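Local coordinates for protein aldo-keto reductase family 1, member B4 (Aldose reductase) (Schistosoma japonicum, PDB 4HBK) that probably reduces aldehydes and ketones to alcohols with NADPH, as an aldose reductase of the aldo/keto reductase family, at residues G72-D77 against E104-T109. Residues are numbered along the deposited sequence; the frame is centred on the assembly and turned at random.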
loop_
_atom_site.group_PDB
_atom_site.type_symbol
_atom_site.label_atom_id
_atom_site.label_comp_id
_atom_site.label_asym_id
_atom_site.label_seq_id
_atom_site.Cartn_x
_atom_site.Cartn_y
_atom_site.Cartn_z
ATOM N N GLY A 72 -4.737 18.475 0.143
ATOM C CA GLY A 72 -3.291 18.553 0.209
ATOM C C GLY A 72 -2.553 17.245 -0.048
ATOM O O GLY A 72 -1.351 17.262 -0.238
ATOM N N TYR A 73 -3.253 16.115 -0.049
ATOM C CA TYR A 73 -2.621 14.835 -0.369
ATOM C C TYR A 73 -1.855 14.930 -1.696
ATOM O O TYR A 73 -2.356 15.519 -2.661
ATOM C CB TYR A 73 -3.671 13.736 -0.532
ATOM C CG TYR A 73 -4.391 13.255 0.718
ATOM C CD1 TYR A 73 -5.401 14.013 1.306
ATOM C CD2 TYR A 73 -4.110 11.995 1.262
ATOM C CE1 TYR A 73 -6.076 13.557 2.428
ATOM C CE2 TYR A 73 -4.788 11.523 2.383
ATOM C CZ TYR A 73 -5.774 12.315 2.955
ATOM O OH TYR A 73 -6.451 11.862 4.061
ATOM N N ARG A 74 -0.671 14.316 -1.760
ATOM C CA ARG A 74 0.144 14.325 -2.978
ATOM C C ARG A 74 0.607 12.903 -3.334
ATOM O O ARG A 74 1.625 12.696 -3.996
ATOM C CB ARG A 74 1.343 15.276 -2.821
ATOM C CG ARG A 74 0.962 16.771 -2.714
ATOM C CD ARG A 74 0.302 17.259 -4.004
ATOM N NE ARG A 74 -0.104 18.667 -3.957
ATOM C CZ ARG A 74 -1.327 19.092 -3.642
ATOM N NH1 ARG A 74 -2.284 18.224 -3.319
ATOM N NH2 ARG A 74 -1.594 20.389 -3.641
ATOM N N HIS A 75 -0.174 11.926 -2.902
ATOM C CA HIS A 75 0.199 10.529 -3.009
ATOM C C HIS A 75 -1.102 9.739 -3.093
ATOM O O HIS A 75 -1.974 9.897 -2.235
ATOM C CB HIS A 75 1.010 10.146 -1.765
ATOM C CG HIS A 75 1.299 8.682 -1.629
ATOM N ND1 HIS A 75 2.174 8.191 -0.680
ATOM C CD2 HIS A 75 0.815 7.604 -2.287
ATOM C CE1 HIS A 75 2.231 6.874 -0.776
ATOM N NE2 HIS A 75 1.422 6.489 -1.741
ATOM N N LEU A 76 -1.258 8.927 -4.140
ATOM C CA LEU A 76 -2.459 8.089 -4.286
ATOM C C LEU A 76 -2.043 6.643 -4.409
ATOM O O LEU A 76 -1.154 6.326 -5.192
ATOM C CB LEU A 76 -3.283 8.477 -5.521
ATOM C CG LEU A 76 -3.592 9.956 -5.758
ATOM C CD1 LEU A 76 -4.181 10.181 -7.162
ATOM C CD2 LEU A 76 -4.549 10.455 -4.702
ATOM N N ASP A 77 -2.686 5.764 -3.642
ATOM C CA ASP A 77 -2.354 4.342 -3.667
ATOM C C ASP A 77 -3.447 3.537 -4.360
ATOM O O ASP A 77 -4.573 3.477 -3.880
ATOM C CB ASP A 77 -2.112 3.823 -2.250
ATOM C CG ASP A 77 -1.733 2.353 -2.214
ATOM O OD1 ASP A 77 -0.525 2.037 -2.225
ATOM O OD2 ASP A 77 -2.640 1.499 -2.159
ATOM N N GLU A 104 4.537 15.500 -11.905
ATOM C CA GLU A 104 5.647 15.144 -11.028
ATOM C C GLU A 104 5.445 15.625 -9.597
ATOM O O GLU A 104 6.262 15.339 -8.733
ATOM C CB GLU A 104 7.000 15.605 -11.585
ATOM C CG GLU A 104 7.205 17.113 -11.626
ATOM C CD GLU A 104 6.905 17.708 -12.993
ATOM O OE1 GLU A 104 5.997 17.182 -13.698
ATOM O OE2 GLU A 104 7.586 18.696 -13.359
ATOM N N ASP A 105 4.354 16.346 -9.353
ATOM C CA ASP A 105 3.989 16.763 -7.997
ATOM C C ASP A 105 3.239 15.664 -7.239
ATOM O O ASP A 105 3.029 15.768 -6.038
ATOM C CB ASP A 105 3.111 18.020 -8.043
ATOM C CG ASP A 105 3.882 19.266 -8.478
ATOM O OD1 ASP A 105 5.087 19.359 -8.147
ATOM O OD2 ASP A 105 3.272 20.152 -9.137
ATOM N N ILE A 106 2.815 14.619 -7.945
ATOM C CA ILE A 106 2.014 13.569 -7.323
ATOM C C ILE A 106 2.770 12.254 -7.344
ATOM O O ILE A 106 3.483 11.951 -8.303
ATOM C CB ILE A 106 0.675 13.349 -8.057
ATOM C CG1 ILE A 106 0.025 14.687 -8.398
ATOM C CG2 ILE A 106 -0.270 12.502 -7.210
ATOM C CD1 ILE A 106 -0.465 15.455 -7.186
ATOM N N PHE A 107 2.598 11.472 -6.285
ATOM C CA PHE A 107 3.166 10.135 -6.207
ATOM C C PHE A 107 2.055 9.113 -6.435
ATOM O O PHE A 107 1.121 9.026 -5.644
ATOM C CB PHE A 107 3.796 9.931 -4.831
ATOM C CG PHE A 107 4.688 8.730 -4.736
ATOM C CD1 PHE A 107 4.155 7.455 -4.656
ATOM C CD2 PHE A 107 6.068 8.882 -4.693
ATOM C CE1 PHE A 107 4.988 6.339 -4.544
ATOM C CE2 PHE A 107 6.903 7.778 -4.584
ATOM C CZ PHE A 107 6.362 6.501 -4.516
ATOM N N ILE A 108 2.153 8.338 -7.509
ATOM C CA ILE A 108 1.113 7.376 -7.857
ATOM C C ILE A 108 1.606 5.936 -7.739
ATOM O O ILE A 108 2.575 5.540 -8.395
ATOM C CB ILE A 108 0.658 7.567 -9.303
ATOM C CG1 ILE A 108 0.239 9.020 -9.546
ATOM C CG2 ILE A 108 -0.450 6.576 -9.645
ATOM C CD1 ILE A 108 -1.077 9.375 -8.898
ATOM N N THR A 109 0.916 5.146 -6.929
ATOM C CA THR A 109 1.243 3.739 -6.770
ATOM C C THR A 109 0.160 2.871 -7.372
ATOM O O THR A 109 -1.033 3.141 -7.207
ATOM C CB THR A 109 1.349 3.353 -5.289
ATOM O OG1 THR A 109 2.454 4.047 -4.690
ATOM C CG2 THR A 109 1.540 1.843 -5.141
HETATM O O HOH W 1 4.457 13.834 -4.499
HETATM O O HOH W 2 1.863 3.560 -2.028
#
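Arg74 opens the contact by packing CB and CD against Asp105 O, each at 3.7 Å, while CD also crosses the end of Ile106, 3.7 Å from its CD1. A bend at chi2 (-64°) carries the guanidinium back to its own segment, where NH1 donates to Tyr73 O from above the carbonyl plane. Arg74 O accepts Phe107 N at 2.8 Å and, with Asp105 O, a bridging water, so two donors hold this carbonyl at the start of the strand pairing. His75 and Phe107 are parallel neighbours whose side chains run alongside each other. Phe107 CD1 sits 4.0 Å above the centre of the imidazole, yet the ring planes meet obliquely at 47°. His75 ND1 is bonded to Pro47 O, while NE2 reaches a water lying in the ring plane; with both nitrogens engaged, the ring's rotation is probably fixed. Leu76 uses its backbone twice, N to Phe107 O and O to Thr109 N at 2.9 Å, both nearly straight at the carbonyl. Its CD1 meets Ile108 CD1 at 3.6 Å on the face these two share, where Leu76 packs on Val65 of helix 60-71 and both pack on Leu92 of helix 85-98. Asp77, CG anti to the backbone N (chi1 -179°), brings OD1 to 3.6 Å from Thr109 CG2. The water on His75 NE2 donates to OD1 and also binds Thr109 OG1, tying three buried polar side chains together. Strands 75-77 and 107-112, joined through helix 85-98, form a beta-alpha-beta unit of the TIM barrel; His75, Asp77 and Thr109 point into the barrel, and Asp77, at the C-terminal end of its strand, reaches the predicted active site through its OD2 salt bridge to Lys111.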